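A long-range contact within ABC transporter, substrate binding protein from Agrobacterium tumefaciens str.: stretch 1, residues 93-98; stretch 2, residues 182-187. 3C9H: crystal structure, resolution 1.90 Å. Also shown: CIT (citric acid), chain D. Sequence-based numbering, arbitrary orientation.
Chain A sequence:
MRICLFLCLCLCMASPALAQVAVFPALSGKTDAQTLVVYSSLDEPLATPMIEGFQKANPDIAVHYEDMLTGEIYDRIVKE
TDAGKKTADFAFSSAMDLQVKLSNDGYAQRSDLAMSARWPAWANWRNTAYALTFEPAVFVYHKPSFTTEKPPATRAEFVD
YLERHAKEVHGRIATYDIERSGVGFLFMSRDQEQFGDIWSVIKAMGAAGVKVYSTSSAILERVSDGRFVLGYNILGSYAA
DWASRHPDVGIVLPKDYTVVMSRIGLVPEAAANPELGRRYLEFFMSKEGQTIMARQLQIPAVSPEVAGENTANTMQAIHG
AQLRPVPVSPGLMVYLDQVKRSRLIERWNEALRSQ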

# COMPACT_ATOMS: atom_id res chain seq x y z
N SER A 93 -5.61 -2.04 -4.78
CA SER A 93 -5.40 -0.95 -3.85
C SER A 93 -4.85 -1.39 -2.51
O SER A 93 -5.25 -2.43 -1.97
CB SER A 93 -6.74 -0.25 -3.61
OG SER A 93 -6.61 0.81 -2.69
N SER A 94 -3.95 -0.56 -2.00
CA SER A 94 -3.38 -0.71 -0.69
C SER A 94 -4.29 -0.14 0.40
O SER A 94 -4.02 -0.34 1.59
CB SER A 94 -2.01 -0.06 -0.64
OG SER A 94 -2.07 1.27 -1.11
N ALA A 95 -5.36 0.56 -0.00
CA ALA A 95 -6.34 1.05 0.97
C ALA A 95 -7.36 -0.08 1.27
O ALA A 95 -8.47 -0.13 0.73
CB ALA A 95 -6.99 2.36 0.53
N MET A 96 -6.96 -0.97 2.18
CA MET A 96 -7.63 -2.25 2.39
C MET A 96 -9.08 -2.00 2.78
O MET A 96 -9.99 -2.68 2.32
CB MET A 96 -6.95 -3.05 3.50
CG MET A 96 -5.45 -3.41 3.30
SD MET A 96 -4.72 -4.36 4.65
CE MET A 96 -5.61 -5.90 4.48
N ASP A 97 -9.26 -1.04 3.66
CA ASP A 97 -10.56 -0.66 4.15
C ASP A 97 -11.52 -0.18 3.05
O ASP A 97 -12.69 -0.58 3.02
CB ASP A 97 -10.42 0.34 5.29
CG ASP A 97 -9.69 1.64 4.91
OD1 ASP A 97 -8.81 1.63 4.02
OD2 ASP A 97 -9.98 2.66 5.57
N LEU A 98 -11.02 0.61 2.11
CA LEU A 98 -11.85 1.12 1.02
C LEU A 98 -12.22 -0.00 0.07
O LEU A 98 -13.30 0.02 -0.51
CB LEU A 98 -11.12 2.24 0.25
CG LEU A 98 -10.82 3.50 1.09
CD1 LEU A 98 -10.15 4.58 0.28
CD2 LEU A 98 -12.10 4.01 1.82
N GLY A 182 -5.24 7.03 1.08
CA GLY A 182 -5.95 6.01 1.87
C GLY A 182 -5.03 5.02 2.57
O GLY A 182 -5.38 4.50 3.62
N VAL A 183 -3.86 4.71 2.02
CA VAL A 183 -2.93 3.80 2.74
C VAL A 183 -2.33 4.49 3.97
O VAL A 183 -2.19 3.88 5.03
CB VAL A 183 -1.85 3.13 1.85
CG1 VAL A 183 -0.73 4.11 1.50
CG2 VAL A 183 -1.32 1.85 2.54
N GLY A 184 -2.06 5.78 3.85
CA GLY A 184 -1.68 6.60 5.00
C GLY A 184 -2.71 6.54 6.10
O GLY A 184 -2.36 6.31 7.27
N PHE A 185 -3.98 6.76 5.75
CA PHE A 185 -5.03 6.67 6.73
C PHE A 185 -5.08 5.27 7.39
O PHE A 185 -5.18 5.14 8.61
CB PHE A 185 -6.41 7.02 6.15
CG PHE A 185 -7.50 6.87 7.16
CD1 PHE A 185 -7.77 7.89 8.04
CD2 PHE A 185 -8.15 5.65 7.33
CE1 PHE A 185 -8.73 7.72 9.05
CE2 PHE A 185 -9.10 5.46 8.33
CZ PHE A 185 -9.38 6.50 9.20
N LEU A 186 -5.00 4.23 6.57
CA LEU A 186 -4.98 2.87 7.09
C LEU A 186 -3.88 2.71 8.12
O LEU A 186 -4.12 2.20 9.21
CB LEU A 186 -4.81 1.85 5.94
CG LEU A 186 -4.85 0.35 6.30
CD1 LEU A 186 -6.24 -0.03 6.76
CD2 LEU A 186 -4.43 -0.54 5.13
N PHE A 187 -2.66 3.12 7.79
CA PHE A 187 -1.55 2.94 8.70
C PHE A 187 -1.81 3.71 10.00
O PHE A 187 -1.57 3.19 11.08
CB PHE A 187 -0.20 3.38 8.09
CG PHE A 187 0.33 2.50 6.95
CD1 PHE A 187 0.07 1.12 6.89
CD2 PHE A 187 1.17 3.05 6.00
CE1 PHE A 187 0.59 0.33 5.85
CE2 PHE A 187 1.71 2.29 4.97
CZ PHE A 187 1.43 0.93 4.89
C1 CIT D . 0.44 2.83 -2.99
O1 CIT D . -0.14 1.71 -3.02
O2 CIT D . 1.47 3.03 -3.68
C2 CIT D . -0.07 3.93 -2.10
C3 CIT D . 0.05 5.34 -2.71
O7 CIT D . -0.49 5.34 -4.07
C4 CIT D . -0.73 6.36 -1.89
C5 CIT D . -2.20 6.11 -1.90
O3 CIT D . -2.88 6.15 -0.83
O4 CIT D . -2.72 5.94 -3.02
C6 CIT D . 1.51 5.81 -2.78
O5 CIT D . 2.07 6.12 -3.87
O6 CIT D . 2.20 5.90 -1.75
O HOH W 1 -8.16 4.19 3.72

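Two helix starts can pack against each other without a direct hydrogen bond between them; here apolar contacts fill part of the interface, and a water and a bound citrate link polar groups across it. The contact between residues 93-98 and 182-187 of this substrate binding protein is a compact example. At least 85 positions of sequence separate any two residues that touch, and the surface buried between the stretches, both sides summed, is 317 Å².

Leu186 contributes the largest share, 74 Å². Its CA-to-CB bond points toward the other stretch, and chi1 t with chi2 p spreads the two methyl groups over different neighbours. CD2 lies 3.6 Å from Met96 CG, an apolar contact at van der Waals distance, and also 3.6 Å from the backbone oxygen Ser94 O. CD1 is turned to Asp97, coming within 4.1 Å of Asp97 OD1. One leucine thus touches three of the six residues opposite. Met96 meets it with its side chain as far as the sulfur; Met96 SD still lies 3.9 Å from Leu186 CD2 and is hydrogen-bonded elsewhere in the structure, while the end of the chain leads away.

Asp97, with 47 Å² covered, also points its CA-to-CB bond toward its partner stretch, yet the polar link it makes is indirect. Asp97 OD1 is 4.5 Å from Gly182 O, and two acceptors could not hydrogen-bond to each other in any case. Water 1 resolves the mismatch by donating to both, at 2.7 Å to Asp97 OD1 and 2.8 Å to Gly182 O. The same carbonyl accepts a helical hydrogen bond from Leu186 N (3.0 Å to Gly182 O), so the bridge is anchored to the first turn of the second helix. The other carboxylate oxygen, Asp97 OD2, approaches Phe185 CD2 to 3.9 Å, oblique to the ring, and is also hydrogen-bonded elsewhere in the structure.

Ser94, with 43 Å² covered, illustrates how a polar side chain can pack and bond at once. With chi1 p, its OG sits 3.5 Å from Val183 CB and donates a hydrogen bond of 2.8 Å to CIT O1. The citrate, probably carried over from the crystallisation liquor, reaches the second stretch too: Gly182 N donates to CIT O3 at 3.2 Å, and Val183 N makes a weak bond to CIT O3 at 3.3 Å. The ligand therefore joins the two stretches through the hydroxyl of one and backbone amides of the other.

The nearest CA atoms across the stretches are Ala95 CA and Val183 CA, 4.7 Å apart. Ala95 occupies the N-cap position, and its CB rests 3.9 Å from Gly182 C. Such proximity depends on the bareness of Gly182: an ideal CB there would point toward the first stretch and fall 2.9 Å from Ala95 CB, a clash, and a tight 3.4 Å from Leu98 CD1.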